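Local structure of protein-glutamate methylesterase/protein-glutamine glutaminase (Thermotoga maritima, 3SFT) at residues S169-E173 with G174-Y178; R20-D23 with M24-N28; P27-P30 with K31-A35. The protein probably removes methyl groups from methylglutamate residues of chemoreceptors and deamidates specific glutamines in them, and this chain is its catalytic methylesterase domain. One frame throughout, in Å; residues are numbered along the deposited sequence.

Contact 1 (S169-E173 with G174-Y178); sequences SVIEE and GYADY
Glu173 and Tyr175 lie side by side and point the same way, the first step in an example of how a helix end is closed by its own following residues. Glu173 CB sits over one face of the Tyr175 ring, 3.7 Å from the centroid and displaced toward the rim, a CH-pi contact. Tyr175 keeps CG beside its backbone N (chi1 -61°), which brings the ring against Glu173 CB. The glutamate chain is bent at chi2, and its carboxylate plane stands 54° from the ring plane. Val170 meets the tyrosine at a slant, its CG1 lying 4.1 Å from Tyr175 CB. The small Ala176 CB closes the apolar patch, 3.9 Å from Ile171 CG1. The backbone forms a Schellman motif: Tyr175 N donates to Val170 O at 3.3 Å, and Gly174 N reaches Ile171 O at 2.9 Å from above the carbonyl plane. Gly174 has positive phi, where a side chain would jam against Glu173 O. A water extends the cap, donating to Ile171 O and accepting from Ala176 N at 2.9 Å. Replacing Tyr175 by an alanine would probably remove the ring from against Glu173 CB and CG and leave a gap beside Ala143 and Phe144 of helix 140-148. The end of helix 166-172 packs on helix 140-148, where Tyr175 touches those two residues, while Val170 and Ile171 rest on strand 152-156 and the chain runs on into the edge strand 178-180.

Contact 2 (R20-D23 with M24-N28); sequences RSLD and MIIPN
Met24 folds back along the end of helix 18-22, its CE lying 3.7 Å from Arg20 O and its CB against Ser21 O. The bend at chi3 (-111°) carries the terminal methyl back along the helix toward Ser21. Leu22 and Ile26 run alongside each other in the same direction and meet through Leu22 CD2 and Ile26 CG1 at 4.1 Å. Ile25 brings CG1 to within 3.3 Å of Ser21 O, and the Pro27 ring sets its CD 3.2 Å from Leu22 O. The backbone fixes these positions. Met24 N donates to Ser21 O at 3.0 Å, whereas Leu22 O takes two donors: Ile26 N at 2.9 Å in the carbonyl plane, and Ile25 N from above that plane. Farther out, Ser21 OG is hydrogen-bonded to Glu156, Asp23 forms a salt bridge with Arg54, and Ile26 packs on Leu55 of helix 48-58. Ile25 instead meets Ile185 and Pro186 at the start of helix 185-192. The chemistry is a mixture of three- and four-residue backbone bonds leading into the 3-10 segment 26-27. Pro27 has no N-H to give, and its CD lies by Leu22 O while CD and CG lie by Asp23 O; the three-residue spacing then continues with Asn28 N bonded to Ile25 O.

Contact 3 (P27-P30 with K31-A35); sequences PNLP and KNFPA
Leu29 and Phe33 cross obliquely, leucine CD2 standing 4.1 Å from ring carbon CE1, and this apolar pair spans a bend of the chain that follows the 3-10 segment ending at Pro27. The part of 27-30 that meets 31-35 starts at Leu29, whose side chain is directed toward that segment and offers its CD2 branch to the phenylalanine. The aromatic partner is placed by its own first torsion, which puts CG opposite the backbone N (chi1 -169°) and swings the ring back to the leucine. Leu29 also packs on Pro186 and Ile190 of helix 185-192 and on Leu61, while Phe33 touches Val193 at the end of the modelled chain; both side chains are buried. Pro30, next in line, does two jobs. Its carbonyl O accepts from Phe33 N at 3.1 Å, the donor lying above the carbonyl plane, and the N-H points fairly well at the oxygen (150°). Its ring meanwhile meets Asn32, whose OD1 lies 3.3 Å from Pro30 CB, beside the ring carbons CB and CG; a chi1 of 68° brings the asparagine amide back toward the proline. Pro30 CG lies 4.3 Å from Phe33 CB. Lys31 extends from the turn and touches Glu60. From Pro30 to Phe33 the backbone makes a type I beta turn, here within the helix-to-strand connection that leads to strand 37-41 of the parallel sheet in this doubly wound alpha/beta domain.

Overall arrangement
Contacts 2 and 3 overlap in sequence at Pro27 and Asn28, with centres about 12 Å apart: together they carry the chain from helix 18-22 toward strand 37-41, and both lean on helix 185-192. Contact 1 is the separate case, its centre about 21 Å from that of contact 2 and 26 Å from that of contact 3, closing helix 166-172 before edge strand 178-180. Contacts 1 and 2 both approach the predicted active site: the side chain of Val170 is about 8 Å from that of Asp138 and 11 Å from that of His42, and the side chain of Leu22 is about 10 Å from those of Ser15 and His42. Contact 3 lies away from them.

Contact 1 (S169-E173 with G174-Y178)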
loop_
_atom_site.group_PDB
_atom_site.type_symbol
_atom_site.label_atom_id
_atom_site.label_comp_id
_atom_site.label_asym_id
_atom_site.label_seq_id
_atom_site.Cartn_x
_atom_site.Cartn_y
_atom_site.Cartn_z
ATOM N N SER A 169 -2.079 8.380 13.320
ATOM C CA SER A 169 -3.029 7.451 13.924
ATOM C C SER A 169 -2.388 6.074 14.106
ATOM O O SER A 169 -2.614 5.408 15.117
ATOM C CB SER A 169 -4.289 7.346 13.069
ATOM O OG SER A 169 -5.164 6.368 13.591
ATOM N N VAL A 170 -1.588 5.659 13.123
ATOM C CA VAL A 170 -0.882 4.380 13.184
ATOM C C VAL A 170 0.145 4.418 14.318
ATOM O O VAL A 170 0.228 3.488 15.122
ATOM C CB VAL A 170 -0.150 4.067 11.840
ATOM C CG1 VAL A 170 0.849 2.931 12.015
ATOM C CG2 VAL A 170 -1.158 3.709 10.768
ATOM N N ILE A 171 0.903 5.509 14.391
ATOM C CA ILE A 171 1.934 5.685 15.419
ATOM C C ILE A 171 1.359 5.728 16.838
ATOM O O ILE A 171 1.912 5.110 17.755
ATOM C CB ILE A 171 2.767 6.975 15.169
ATOM C CG1 ILE A 171 3.496 6.878 13.827
ATOM C CG2 ILE A 171 3.772 7.205 16.310
ATOM C CD1 ILE A 171 4.001 8.211 13.315
ATOM N N GLU A 172 0.247 6.441 17.015
ATOM C CA GLU A 172 -0.381 6.555 18.327
ATOM C C GLU A 172 -0.878 5.236 18.919
ATOM O O GLU A 172 -1.034 5.123 20.136
ATOM C CB GLU A 172 -1.498 7.599 18.303
ATOM C CG GLU A 172 -0.964 9.021 18.200
ATOM C CD GLU A 172 -2.051 10.082 18.178
ATOM O OE1 GLU A 172 -3.239 9.734 17.993
ATOM O OE2 GLU A 172 -1.708 11.275 18.343
ATOM N N GLU A 173 -1.145 4.248 18.067
ATOM C CA GLU A 173 -1.587 2.944 18.546
ATOM C C GLU A 173 -0.380 2.081 18.895
ATOM O O GLU A 173 -0.517 1.031 19.526
ATOM C CB GLU A 173 -2.429 2.226 17.491
ATOM C CG GLU A 173 -3.781 2.851 17.222
ATOM C CD GLU A 173 -4.628 2.990 18.472
ATOM O OE1 GLU A 173 -4.815 1.986 19.195
ATOM O OE2 GLU A 173 -5.109 4.111 18.730
ATOM N N GLY A 174 0.801 2.535 18.478
ATOM C CA GLY A 174 2.030 1.809 18.731
ATOM C C GLY A 174 2.306 0.755 17.668
ATOM O O GLY A 174 3.134 -0.134 17.876
ATOM N N TYR A 175 1.655 0.884 16.510
ATOM C CA TYR A 175 1.820 -0.082 15.421
ATOM C C TYR A 175 2.989 0.163 14.476
ATOM O O TYR A 175 3.321 -0.711 13.671
ATOM C CB TYR A 175 0.535 -0.191 14.595
ATOM C CG TYR A 175 -0.673 -0.665 15.371
ATOM C CD1 TYR A 175 -0.539 -1.557 16.442
ATOM C CD2 TYR A 175 -1.951 -0.222 15.038
ATOM C CE1 TYR A 175 -1.648 -1.992 17.157
ATOM C CE2 TYR A 175 -3.067 -0.651 15.747
ATOM C CZ TYR A 175 -2.907 -1.536 16.805
ATOM O OH TYR A 175 -4.008 -1.970 17.498
ATOM N N ALA A 176 3.609 1.337 14.566
ATOM C CA ALA A 176 4.724 1.659 13.683
ATOM C C ALA A 176 6.075 1.126 14.154
ATOM O O ALA A 176 6.484 1.356 15.287
ATOM C CB ALA A 176 4.804 3.174 13.455
ATOM N N ASP A 177 6.748 0.386 13.281
ATOM C CA ASP A 177 8.071 -0.143 13.590
ATOM C C ASP A 177 9.090 0.897 13.142
ATOM O O ASP A 177 10.182 0.980 13.691
ATOM C CB ASP A 177 8.326 -1.464 12.856
ATOM C CG ASP A 177 7.389 -2.566 13.297
ATOM O OD1 ASP A 177 7.388 -2.908 14.496
ATOM O OD2 ASP A 177 6.651 -3.089 12.442
ATOM N N TYR A 178 8.711 1.682 12.135
ATOM C CA TYR A 178 9.558 2.735 11.586
ATOM C C TYR A 178 8.729 3.975 11.259
ATOM O O TYR A 178 7.587 3.875 10.805
ATOM C CB TYR A 178 10.243 2.266 10.293
ATOM C CG TYR A 178 11.088 1.027 10.442
ATOM C CD1 TYR A 178 12.388 1.097 10.948
ATOM C CD2 TYR A 178 10.587 -0.225 10.086
ATOM C CE1 TYR A 178 13.167 -0.050 11.098
ATOM C CE2 TYR A 178 11.355 -1.375 10.233
ATOM C CZ TYR A 178 12.641 -1.281 10.739
ATOM O OH TYR A 178 13.389 -2.425 10.901
HETATM O O HOH W 1 4.020 3.309 16.716
#

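Contact 2 (R20-D23 with M24-N28)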
loop_
_atom_site.group_PDB
_atom_site.type_symbol
_atom_site.label_atom_id
_atom_site.label_comp_id
_atom_site.label_asym_id
_atom_site.label_seq_id
_atom_site.Cartn_x
_atom_site.Cartn_y
_atom_site.Cartn_z
ATOM N N ARG A 20 2.448 13.021 -4.132
ATOM C CA ARG A 20 3.685 13.746 -3.875
ATOM C C ARG A 20 4.693 12.879 -3.101
ATOM O O ARG A 20 5.887 12.894 -3.398
ATOM C CB ARG A 20 3.397 15.039 -3.099
ATOM C CG ARG A 20 4.592 15.983 -3.031
ATOM C CD ARG A 20 4.321 17.219 -2.186
ATOM N NE ARG A 20 4.319 16.911 -0.759
ATOM C CZ ARG A 20 5.012 17.573 0.164
ATOM N NH1 ARG A 20 5.782 18.599 -0.169
ATOM N NH2 ARG A 20 4.925 17.208 1.434
ATOM N N SER A 21 4.220 12.136 -2.104
ATOM C CA SER A 21 5.115 11.281 -1.325
ATOM C C SER A 21 5.509 10.025 -2.087
ATOM O O SER A 21 6.639 9.551 -1.966
ATOM C CB SER A 21 4.499 10.919 0.018
ATOM O OG SER A 21 4.493 12.056 0.857
ATOM N N LEU A 22 4.584 9.509 -2.889
ATOM C CA LEU A 22 4.845 8.322 -3.699
ATOM C C LEU A 22 5.935 8.615 -4.734
ATOM O O LEU A 22 6.691 7.720 -5.110
ATOM C CB LEU A 22 3.562 7.844 -4.381
ATOM C CG LEU A 22 2.558 7.137 -3.465
ATOM C CD1 LEU A 22 1.193 7.057 -4.129
ATOM C CD2 LEU A 22 3.071 5.750 -3.126
ATOM N N ASP A 23 6.029 9.878 -5.155
ATOM C CA ASP A 23 7.044 10.310 -6.120
ATOM C C ASP A 23 8.439 10.161 -5.537
ATOM O O ASP A 23 9.409 10.048 -6.279
ATOM C CB ASP A 23 6.851 11.780 -6.514
ATOM C CG ASP A 23 5.702 11.993 -7.477
ATOM O OD1 ASP A 23 5.207 11.013 -8.076
ATOM O OD2 ASP A 23 5.296 13.162 -7.635
ATOM N N MET A 24 8.536 10.229 -4.210
ATOM C CA MET A 24 9.810 10.089 -3.509
ATOM C C MET A 24 10.099 8.623 -3.182
ATOM O O MET A 24 11.197 8.288 -2.735
ATOM C CB MET A 24 9.787 10.877 -2.195
ATOM C CG MET A 24 9.627 12.381 -2.322
ATOM S SD MET A 24 9.742 13.207 -0.694
ATOM C CE MET A 24 8.053 13.764 -0.483
ATOM N N ILE A 25 9.121 7.750 -3.417
ATOM C CA ILE A 25 9.264 6.328 -3.100
ATOM C C ILE A 25 9.379 5.388 -4.298
ATOM O O ILE A 25 10.427 4.787 -4.528
ATOM C CB ILE A 25 8.089 5.838 -2.214
ATOM C CG1 ILE A 25 7.950 6.721 -0.974
ATOM C CG2 ILE A 25 8.304 4.385 -1.797
ATOM C CD1 ILE A 25 6.750 6.373 -0.118
ATOM N N ILE A 26 8.279 5.244 -5.031
ATOM C CA ILE A 26 8.208 4.353 -6.186
ATOM C C ILE A 26 9.312 4.516 -7.240
ATOM O O ILE A 26 9.904 3.524 -7.668
ATOM C CB ILE A 26 6.807 4.422 -6.842
ATOM C CG1 ILE A 26 5.734 4.137 -5.785
ATOM C CG2 ILE A 26 6.694 3.427 -8.004
ATOM C CD1 ILE A 26 5.911 2.812 -5.050
ATOM N N PRO A 27 9.602 5.760 -7.671
ATOM C CA PRO A 27 10.649 5.979 -8.678
ATOM C C PRO A 27 12.048 5.576 -8.214
ATOM O O PRO A 27 12.938 5.384 -9.037
ATOM C CB PRO A 27 10.570 7.489 -8.927
ATOM C CG PRO A 27 9.130 7.809 -8.645
ATOM C CD PRO A 27 8.895 7.021 -7.384
ATOM N N ASN A 28 12.234 5.438 -6.900
ATOM C CA ASN A 28 13.533 5.083 -6.337
ATOM C C ASN A 28 13.704 3.609 -5.961
ATOM O O ASN A 28 14.517 3.264 -5.100
ATOM C CB ASN A 28 13.847 5.988 -5.143
ATOM C CG ASN A 28 13.803 7.472 -5.505
ATOM O OD1 ASN A 28 13.248 8.287 -4.766
ATOM N ND2 ASN A 28 14.373 7.822 -6.654
#

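Contact 3 (P27-P30 with K31-A35)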
loop_
_atom_site.group_PDB
_atom_site.type_symbol
_atom_site.label_atom_id
_atom_site.label_comp_id
_atom_site.label_asym_id
_atom_site.label_seq_id
_atom_site.Cartn_x
_atom_site.Cartn_y
_atom_site.Cartn_z
ATOM N N PRO A 27 9.602 5.760 -7.671
ATOM C CA PRO A 27 10.649 5.979 -8.678
ATOM C C PRO A 27 12.048 5.576 -8.214
ATOM O O PRO A 27 12.938 5.384 -9.037
ATOM C CB PRO A 27 10.570 7.489 -8.927
ATOM C CG PRO A 27 9.130 7.809 -8.645
ATOM C CD PRO A 27 8.895 7.021 -7.384
ATOM N N ASN A 28 12.234 5.438 -6.900
ATOM C CA ASN A 28 13.533 5.083 -6.337
ATOM C C ASN A 28 13.704 3.609 -5.961
ATOM O O ASN A 28 14.517 3.264 -5.100
ATOM C CB ASN A 28 13.847 5.988 -5.143
ATOM C CG ASN A 28 13.803 7.472 -5.505
ATOM O OD1 ASN A 28 13.248 8.287 -4.766
ATOM N ND2 ASN A 28 14.373 7.822 -6.654
ATOM N N LEU A 29 12.919 2.744 -6.594
ATOM C CA LEU A 29 13.005 1.307 -6.355
ATOM C C LEU A 29 13.502 0.644 -7.638
ATOM O O LEU A 29 13.112 1.035 -8.739
ATOM C CB LEU A 29 11.650 0.738 -5.929
ATOM C CG LEU A 29 11.169 1.166 -4.537
ATOM C CD1 LEU A 29 9.774 0.625 -4.277
ATOM C CD2 LEU A 29 12.134 0.668 -3.474
ATOM N N PRO A 30 14.373 -0.368 -7.511
ATOM C CA PRO A 30 14.923 -1.074 -8.672
ATOM C C PRO A 30 13.891 -1.892 -9.438
ATOM O O PRO A 30 12.903 -2.351 -8.870
ATOM C CB PRO A 30 15.990 -1.969 -8.040
ATOM C CG PRO A 30 15.380 -2.310 -6.705
ATOM C CD PRO A 30 14.845 -0.972 -6.250
ATOM N N LYS A 31 14.141 -2.068 -10.733
ATOM C CA LYS A 31 13.264 -2.837 -11.604
ATOM C C LYS A 31 13.098 -4.271 -11.095
ATOM O O LYS A 31 12.029 -4.865 -11.231
ATOM C CB LYS A 31 13.826 -2.847 -13.029
ATOM C CG LYS A 31 12.982 -3.598 -14.043
ATOM C CD LYS A 31 13.623 -3.577 -15.420
ATOM C CE LYS A 31 12.772 -4.338 -16.429
ATOM N NZ LYS A 31 13.406 -4.379 -17.780
ATOM N N ASN A 32 14.149 -4.806 -10.478
ATOM C CA ASN A 32 14.123 -6.170 -9.951
ATOM C C ASN A 32 13.671 -6.306 -8.486
ATOM O O ASN A 32 14.000 -7.299 -7.830
ATOM C CB ASN A 32 15.496 -6.837 -10.140
ATOM C CG ASN A 32 16.583 -6.210 -9.274
ATOM O OD1 ASN A 32 16.349 -5.226 -8.564
ATOM N ND2 ASN A 32 17.780 -6.788 -9.326
ATOM N N PHE A 33 12.956 -5.305 -7.965
ATOM C CA PHE A 33 12.454 -5.347 -6.589
ATOM C C PHE A 33 11.654 -6.651 -6.487
ATOM O O PHE A 33 10.656 -6.827 -7.181
ATOM C CB PHE A 33 11.561 -4.134 -6.311
ATOM C CG PHE A 33 11.220 -3.951 -4.861
ATOM C CD1 PHE A 33 12.187 -3.541 -3.954
ATOM C CD2 PHE A 33 9.930 -4.190 -4.404
ATOM C CE1 PHE A 33 11.879 -3.371 -2.610
ATOM C CE2 PHE A 33 9.610 -4.021 -3.062
ATOM C CZ PHE A 33 10.587 -3.611 -2.163
ATOM N N PRO A 34 12.100 -7.582 -5.627
ATOM C CA PRO A 34 11.524 -8.910 -5.370
ATOM C C PRO A 34 10.126 -9.056 -4.764
ATOM O O PRO A 34 9.610 -10.174 -4.675
ATOM C CB PRO A 34 12.579 -9.560 -4.483
ATOM C CG PRO A 34 13.054 -8.412 -3.664
ATOM C CD PRO A 34 13.221 -7.320 -4.704
ATOM N N ALA A 35 9.512 -7.957 -4.339
ATOM C CA ALA A 35 8.181 -8.049 -3.752
ATOM C C ALA A 35 7.176 -7.200 -4.498
ATOM O O ALA A 35 7.473 -6.072 -4.878
ATOM C CB ALA A 35 8.220 -7.630 -2.284
#